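Local coordinates for aminoglycoside 6-N-acetyltransferase type Ib11 (Salmonella typhimurium, PDB 2PRB), which probably transfers an acetyl group from acetyl-CoA to the 6'-amino group of aminoglycosides such as kanamycin B, giving antibiotic resistance, at residues R102-L107 / T137-D142; K121-L126 / A157-Q162. The protein carries 2 engineered substitutions. One frame throughout, in Å; residues are numbered along the deposited sequence.

Interaction 1: residues R102-L107 / T137-D142; sequences RGIDQL and TKIQTD. Engineered in segment 102-107: Q106 (natural residue Leu), L107 (natural residue Ser). With COA (coenzyme A), chain B.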
loop_
_atom_site.group_PDB
_atom_site.type_symbol
_atom_site.label_atom_id
_atom_site.label_comp_id
_atom_site.label_asym_id
_atom_site.label_seq_id
_atom_site.Cartn_x
_atom_site.Cartn_y
_atom_site.Cartn_z
ATOM N N ARG A 102 -7.901 7.237 3.436
ATOM C CA ARG A 102 -7.415 5.908 3.074
ATOM C C ARG A 102 -5.897 5.884 3.168
ATOM O O ARG A 102 -5.240 6.865 2.836
ATOM C CB ARG A 102 -7.821 5.532 1.647
ATOM C CG ARG A 102 -9.324 5.460 1.392
ATOM C CD ARG A 102 -9.982 4.254 2.061
ATOM N NE ARG A 102 -11.438 4.286 1.883
ATOM C CZ ARG A 102 -12.281 4.962 2.662
ATOM N NH1 ARG A 102 -11.832 5.667 3.696
ATOM N NH2 ARG A 102 -13.585 4.931 2.408
ATOM N N GLY A 103 -5.351 4.765 3.623
ATOM C CA GLY A 103 -3.909 4.554 3.595
ATOM C C GLY A 103 -3.554 3.470 2.599
ATOM O O GLY A 103 -4.395 2.632 2.261
ATOM N N ILE A 104 -2.313 3.484 2.118
ATOM C CA ILE A 104 -1.859 2.459 1.176
ATOM C C ILE A 104 -0.502 1.876 1.552
ATOM O O ILE A 104 0.300 2.521 2.231
ATOM C CB ILE A 104 -1.816 2.958 -0.304
ATOM C CG1 ILE A 104 -0.849 4.142 -0.465
ATOM C CG2 ILE A 104 -3.225 3.293 -0.810
ATOM C CD1 ILE A 104 -0.497 4.467 -1.913
ATOM N N ASP A 105 -0.278 0.643 1.105
ATOM C CA ASP A 105 1.008 -0.036 1.194
ATOM C C ASP A 105 1.151 -0.889 -0.055
ATOM O O ASP A 105 0.149 -1.345 -0.609
ATOM C CB ASP A 105 1.067 -0.925 2.438
ATOM C CG ASP A 105 1.246 -0.134 3.716
ATOM O OD1 ASP A 105 2.313 0.493 3.892
ATOM O OD2 ASP A 105 0.325 -0.155 4.557
ATOM N N GLN A 106 2.383 -1.102 -0.512
ATOM C CA GLN A 106 2.593 -1.893 -1.726
ATOM C C GLN A 106 4.014 -2.423 -1.864
ATOM O O GLN A 106 4.941 -1.928 -1.221
ATOM C CB GLN A 106 2.184 -1.108 -2.988
ATOM C CG GLN A 106 3.129 0.022 -3.406
ATOM C CD GLN A 106 3.254 1.109 -2.360
ATOM O OE1 GLN A 106 4.360 1.422 -1.911
ATOM N NE2 GLN A 106 2.124 1.678 -1.950
ATOM N N LEU A 107 4.162 -3.433 -2.716
ATOM C CA LEU A 107 5.453 -4.046 -2.998
ATOM C C LEU A 107 5.488 -4.547 -4.440
ATOM O O LEU A 107 4.455 -4.922 -4.998
ATOM C CB LEU A 107 5.717 -5.205 -2.024
ATOM C CG LEU A 107 4.802 -6.440 -2.056
ATOM C CD1 LEU A 107 5.299 -7.487 -3.062
ATOM C CD2 LEU A 107 4.693 -7.051 -0.669
ATOM N N THR A 137 -11.486 11.211 0.894
ATOM C CA THR A 137 -11.079 12.615 0.965
ATOM C C THR A 137 -9.582 12.828 0.728
ATOM O O THR A 137 -9.176 13.853 0.174
ATOM C CB THR A 137 -11.441 13.215 2.336
ATOM O OG1 THR A 137 -10.902 12.385 3.373
ATOM C CG2 THR A 137 -12.959 13.303 2.500
ATOM N N LYS A 138 -8.776 11.856 1.151
ATOM C CA LYS A 138 -7.320 11.995 1.186
ATOM C C LYS A 138 -6.675 10.614 1.282
ATOM O O LYS A 138 -7.215 9.719 1.939
ATOM C CB LYS A 138 -6.922 12.852 2.399
ATOM C CG LYS A 138 -5.439 13.177 2.539
ATOM C CD LYS A 138 -5.183 14.075 3.764
ATOM C CE LYS A 138 -5.458 13.358 5.087
ATOM N NZ LYS A 138 -5.346 14.278 6.259
ATOM N N ILE A 139 -5.531 10.446 0.620
ATOM C CA ILE A 139 -4.743 9.214 0.734
ATOM C C ILE A 139 -3.488 9.498 1.551
ATOM O O ILE A 139 -2.861 10.540 1.377
ATOM C CB ILE A 139 -4.316 8.630 -0.650
ATOM C CG1 ILE A 139 -5.428 8.771 -1.701
ATOM C CG2 ILE A 139 -3.855 7.177 -0.507
ATOM C CD1 ILE A 139 -6.698 8.007 -1.409
ATOM N N GLN A 140 -3.142 8.571 2.440
ATOM C CA GLN A 140 -1.919 8.664 3.239
ATOM C C GLN A 140 -1.001 7.478 2.975
ATOM O O GLN A 140 -1.452 6.402 2.559
ATOM C CB GLN A 140 -2.247 8.730 4.735
ATOM C CG GLN A 140 -2.865 7.444 5.286
ATOM C CD GLN A 140 -3.090 7.458 6.785
ATOM O OE1 GLN A 140 -2.873 6.451 7.468
ATOM N NE2 GLN A 140 -3.543 8.585 7.302
ATOM N N THR A 141 0.292 7.684 3.202
ATOM C CA THR A 141 1.232 6.572 3.299
ATOM C C THR A 141 2.185 6.806 4.468
ATOM O O THR A 141 2.343 7.938 4.925
ATOM C CB THR A 141 2.034 6.325 2.007
ATOM O OG1 THR A 141 1.249 6.661 0.853
ATOM C CG2 THR A 141 2.391 4.866 1.942
ATOM N N ASP A 142 2.810 5.730 4.948
ATOM C CA ASP A 142 3.702 5.810 6.109
ATOM C C ASP A 142 4.999 5.001 5.939
ATOM O O ASP A 142 5.248 4.058 6.701
ATOM C CB ASP A 142 2.959 5.396 7.391
ATOM C CG ASP A 142 2.558 3.921 7.403
ATOM O OD1 ASP A 142 2.292 3.342 6.328
ATOM O OD2 ASP A 142 2.512 3.336 8.506
HETATM N N1A COA B . 17.633 7.584 -1.879
HETATM C C2A COA B . 16.914 8.506 -2.619
HETATM N N3A COA B . 16.225 8.094 -3.747
HETATM C C4A COA B . 16.253 6.790 -4.134
HETATM C C5A COA B . 16.968 5.848 -3.401
HETATM C C6A COA B . 17.664 6.254 -2.263
HETATM N N6A COA B . 18.232 5.353 -1.466
HETATM N N7A COA B . 16.817 4.649 -4.009
HETATM C C8A COA B . 16.029 4.808 -5.098
HETATM N N9A COA B . 15.673 6.130 -5.189
HETATM C C1B COA B . 14.685 6.742 -6.099
HETATM C C2B COA B . 14.981 6.506 -7.572
HETATM O O2B COA B . 15.940 7.420 -8.046
HETATM C C3B COA B . 13.617 6.709 -8.206
HETATM O O3B COA B . 13.392 8.073 -8.485
HETATM P P3B COA B . 13.736 8.771 -9.896
HETATM O O7A COA B . 12.726 8.320 -10.923
HETATM O O8A COA B . 15.127 8.398 -10.352
HETATM O O9A COA B . 13.652 10.270 -9.719
HETATM C C4B COA B . 12.640 6.316 -7.103
HETATM O O4B COA B . 13.381 6.237 -5.895
HETATM C C5B COA B . 11.956 4.984 -7.372
HETATM O O5B COA B . 10.862 5.153 -8.247
HETATM P P1A COA B . 10.189 3.840 -8.891
HETATM O O1A COA B . 11.115 3.241 -9.921
HETATM O O2A COA B . 8.825 4.133 -9.473
HETATM O O3A COA B . 10.064 2.889 -7.597
HETATM P P2A COA B . 9.874 1.297 -7.683
HETATM O O4A COA B . 9.418 0.899 -9.065
HETATM O O5A COA B . 11.137 0.575 -7.277
HETATM O O6A COA B . 8.698 1.034 -6.616
HETATM C CBP COA B . 8.542 0.352 -4.292
HETATM C CCP COA B . 8.807 1.491 -5.280
HETATM C CDP COA B . 8.650 0.922 -2.878
HETATM C CEP COA B . 7.113 -0.151 -4.513
HETATM C CAP COA B . 9.559 -0.779 -4.525
HETATM O OAP COA B . 10.889 -0.295 -4.562
HETATM C C9P COA B . 9.431 -1.930 -3.558
HETATM O O9P COA B . 8.452 -2.912 -3.781
HETATM N N8P COA B . 10.270 -1.967 -2.521
HETATM C C7P COA B . 10.354 -3.098 -1.608
HETATM C C6P COA B . 9.192 -3.166 -0.613
HETATM C C5P COA B . 8.885 -1.811 -0.009
HETATM O O5P COA B . 9.798 -1.042 0.336
HETATM N N4P COA B . 7.593 -1.507 0.130
HETATM C C3P COA B . 7.152 -0.189 0.553
HETATM C C2P COA B . 7.169 -0.031 2.069
HETATM S S1P COA B . 6.528 1.580 2.592
HETATM O O HOH W 1 0.089 3.665 4.866
HETATM O O HOH W 2 4.003 1.432 5.578
HETATM O O HOH W 3 0.682 1.178 7.157
#

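Interaction 2: residues K121-L126 / A157-Q162; sequences KLVRAL and AGFERQ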
loop_
_atom_site.group_PDB
_atom_site.type_symbol
_atom_site.label_atom_id
_atom_site.label_comp_id
_atom_site.label_asym_id
_atom_site.label_seq_id
_atom_site.Cartn_x
_atom_site.Cartn_y
_atom_site.Cartn_z
ATOM N N LYS A 121 3.762 3.762 -11.152
ATOM C CA LYS A 121 2.563 3.395 -11.918
ATOM C C LYS A 121 1.537 2.652 -11.060
ATOM O O LYS A 121 0.339 2.924 -11.146
ATOM C CB LYS A 121 2.934 2.548 -13.138
ATOM C CG LYS A 121 3.606 3.327 -14.253
ATOM C CD LYS A 121 4.042 2.405 -15.382
ATOM C CE LYS A 121 4.875 3.150 -16.417
ATOM N NZ LYS A 121 4.081 4.170 -17.157
ATOM N N LEU A 122 2.015 1.713 -10.244
ATOM C CA LEU A 122 1.163 0.983 -9.301
ATOM C C LEU A 122 0.457 1.947 -8.340
ATOM O O LEU A 122 -0.769 1.910 -8.204
ATOM C CB LEU A 122 1.989 -0.056 -8.521
ATOM C CG LEU A 122 1.306 -1.097 -7.619
ATOM C CD1 LEU A 122 2.325 -2.138 -7.161
ATOM C CD2 LEU A 122 0.606 -0.479 -6.404
ATOM N N VAL A 123 1.236 2.805 -7.680
ATOM C CA VAL A 123 0.684 3.760 -6.710
ATOM C C VAL A 123 -0.329 4.702 -7.374
ATOM O O VAL A 123 -1.404 4.942 -6.826
ATOM C CB VAL A 123 1.800 4.551 -5.970
ATOM C CG1 VAL A 123 1.207 5.634 -5.074
ATOM C CG2 VAL A 123 2.666 3.600 -5.137
ATOM N N ARG A 124 0.009 5.211 -8.560
ATOM C CA ARG A 124 -0.910 6.074 -9.307
ATOM C C ARG A 124 -2.237 5.382 -9.619
ATOM O O ARG A 124 -3.302 5.999 -9.512
ATOM C CB ARG A 124 -0.253 6.611 -10.585
ATOM C CG ARG A 124 0.818 7.660 -10.310
ATOM C CD ARG A 124 1.148 8.473 -11.545
ATOM N NE ARG A 124 1.978 9.635 -11.223
ATOM C CZ ARG A 124 1.517 10.799 -10.767
ATOM N NH1 ARG A 124 0.218 10.986 -10.571
ATOM N NH2 ARG A 124 2.360 11.789 -10.511
ATOM N N ALA A 125 -2.168 4.102 -9.991
ATOM C CA ALA A 125 -3.369 3.309 -10.263
ATOM C C ALA A 125 -4.210 3.107 -9.002
ATOM O O ALA A 125 -5.441 3.176 -9.054
ATOM C CB ALA A 125 -2.997 1.965 -10.882
ATOM N N LEU A 126 -3.539 2.870 -7.871
ATOM C CA LEU A 126 -4.222 2.671 -6.590
ATOM C C LEU A 126 -4.885 3.954 -6.088
ATOM O O LEU A 126 -6.009 3.923 -5.581
ATOM C CB LEU A 126 -3.264 2.092 -5.536
ATOM C CG LEU A 126 -3.826 1.662 -4.172
ATOM C CD1 LEU A 126 -5.122 0.856 -4.295
ATOM C CD2 LEU A 126 -2.780 0.880 -3.381
ATOM N N ALA A 157 4.435 9.897 -7.385
ATOM C CA ALA A 157 3.026 9.546 -7.559
ATOM C C ALA A 157 2.069 10.625 -7.035
ATOM O O ALA A 157 0.847 10.462 -7.100
ATOM C CB ALA A 157 2.737 8.205 -6.904
ATOM N N GLY A 158 2.623 11.715 -6.509
ATOM C CA GLY A 158 1.825 12.879 -6.116
ATOM C C GLY A 158 1.601 13.083 -4.629
ATOM O O GLY A 158 0.792 13.926 -4.234
ATOM N N PHE A 159 2.305 12.313 -3.803
ATOM C CA PHE A 159 2.240 12.477 -2.354
ATOM C C PHE A 159 3.211 13.550 -1.881
ATOM O O PHE A 159 4.265 13.763 -2.484
ATOM C CB PHE A 159 2.541 11.161 -1.636
ATOM C CG PHE A 159 1.420 10.165 -1.697
ATOM C CD1 PHE A 159 0.502 10.071 -0.654
ATOM C CD2 PHE A 159 1.281 9.321 -2.794
ATOM C CE1 PHE A 159 -0.537 9.148 -0.703
ATOM C CE2 PHE A 159 0.239 8.397 -2.855
ATOM C CZ PHE A 159 -0.668 8.308 -1.810
ATOM N N GLU A 160 2.846 14.215 -0.794
ATOM C CA GLU A 160 3.708 15.222 -0.192
ATOM C C GLU A 160 4.047 14.853 1.245
ATOM O O GLU A 160 3.159 14.504 2.023
ATOM C CB GLU A 160 3.036 16.591 -0.254
ATOM C CG GLU A 160 3.003 17.175 -1.658
ATOM C CD GLU A 160 2.122 18.403 -1.772
ATOM O OE1 GLU A 160 1.999 19.159 -0.782
ATOM O OE2 GLU A 160 1.553 18.611 -2.865
ATOM N N ARG A 161 5.336 14.925 1.582
ATOM C CA ARG A 161 5.798 14.685 2.952
ATOM C C ARG A 161 5.257 15.760 3.885
ATOM O O ARG A 161 5.389 16.957 3.612
ATOM C CB ARG A 161 7.333 14.671 3.034
ATOM C CG ARG A 161 8.024 13.636 2.171
ATOM C CD ARG A 161 9.544 13.709 2.334
ATOM N NE ARG A 161 10.222 13.609 1.045
ATOM C CZ ARG A 161 11.532 13.457 0.878
ATOM N NH1 ARG A 161 12.348 13.374 1.922
ATOM N NH2 ARG A 161 12.029 13.381 -0.348
ATOM N N GLN A 162 4.651 15.324 4.986
ATOM C CA GLN A 162 4.075 16.230 5.974
ATOM C C GLN A 162 5.003 16.399 7.168
ATOM O O GLN A 162 5.230 17.511 7.639
ATOM C CB GLN A 162 2.714 15.710 6.443
ATOM C CG GLN A 162 1.684 15.595 5.329
ATOM C CD GLN A 162 1.467 16.913 4.610
ATOM O OE1 GLN A 162 0.969 17.876 5.195
ATOM N NE2 GLN A 162 1.854 16.966 3.341
#

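Interaction 1: residues R102-L107 / T137-D142
R102 and G103 pair with I139 and Q140 as neighbouring parallel strands, their segment axes 4.6 Å apart at closest approach and 40° from parallel. Three backbone bonds make the ladder. R102 N donates to K138 O, Q140 N donates to R102 O at 2.7 Å, and I104 N reaches Q140 O at 3.1 Å with a more bent N-H (143°). Beyond I104 the strands splay apart, and water takes over.

On one face I104 and I139 meet through their CG2 methyls, 3.9 Å apart. Both lie against L130 of helix 118-131. T141 crosses the I104 side chain from the same face. Its CG2, anti to the backbone N, is carried to 3.2 Å from I104 O, while OG1 sits 3.5 Å from I104 CG1. This hydroxyl is buried with no hydrogen-bonding partner in the model.

On the other face Q140 lays its CG over G103, 3.5 Å from G103 CA, where there is no side chain to meet it. The rest of Q140 runs on extended, and OE1 bonds to Y83 OH. D105 and D142 also lie on this side. Their carboxylates are turned 56° apart, with the two OD1 atoms 3.7 Å from each other. Waters 2 and 3 bridge D142 OD1 to D105 OD1 and OD2, and water 1 ties it to I104 O.

Past the splay, the engineered Q106 accepts a weak hydrogen bond at its backbone O from N4P of coenzyme A. The strand opening is characteristic of the GNAT fold, where the pantetheine arm enters between these two strands. Three waters donate to D142 OD1, so the two like-charged carboxylates face each other through water and not only directly.

Interaction 2: residues K121-L126 / A157-Q162
V123 and A157 make the closest apolar contact, CG1 to CB at 3.5 Å. V123 lies on helix 118-131 and points at the segment 157-162, which leaves helix 148-156 and enters strand 160-167. The same methyl does a second job. With CG1 anti to the backbone N (chi1 174°), it also meets F159 CE2 at 3.7 Å, obliquely to the ring. One valine methyl thus touches both the A157 methyl and the F159 ring, on neighbouring sides. The CG of R124 adds to this packing, 3.9 Å from A157 CB.

The polar part is looser. R124 runs extended from CG to NE and lays its guanidinium alongside the A157 backbone. A157 O sits over one face of the group, 3.5 Å above its plane and toward the rim. NH1 is the nearest atom to this oxygen, at 3.6 Å. There is no hydrogen bond between the segments. NH2 instead makes a weak hydrogen bond to K156 O, so R124 reaches across to the C-terminal end of helix 148-156.

The turn itself is set by the backbone. G158 has positive phi (105°) and closes helix 148-156 with a Schellman motif. With these backbone angles G158, which has no CB, avoids the preceding carbonyl O.

The contact joins the helix that follows the pyrophosphate-binding loop to the C-terminal end of helix 148-156. Both helices carry residues that bind coenzyme A, T120 and Y154 among them, and their packing here belongs to the cofactor-binding side of the GNAT fold.

In the fold
Both interactions involve the same beta-alpha-beta unit. Interaction 1 pairs its two strands, 101-108 and 138-141, while interaction 2 docks the turn after helix 148-156 on the unit's own helix, 118-131. Interaction 1 lies nearer the centre of the chain and rests on backbone hydrogen bonds, with a hydrated acidic pair at one end. Interaction 2 is apolar within, with the exposed R124 at its outer side. They meet directly: F159 CE1 packs 3.4 Å from T141 OG1, and L126 CD2 reaches I104 CG2. Thus the apolar face of the strand pair and the helix-turn contact form one continuous layer beside the coenzyme A site.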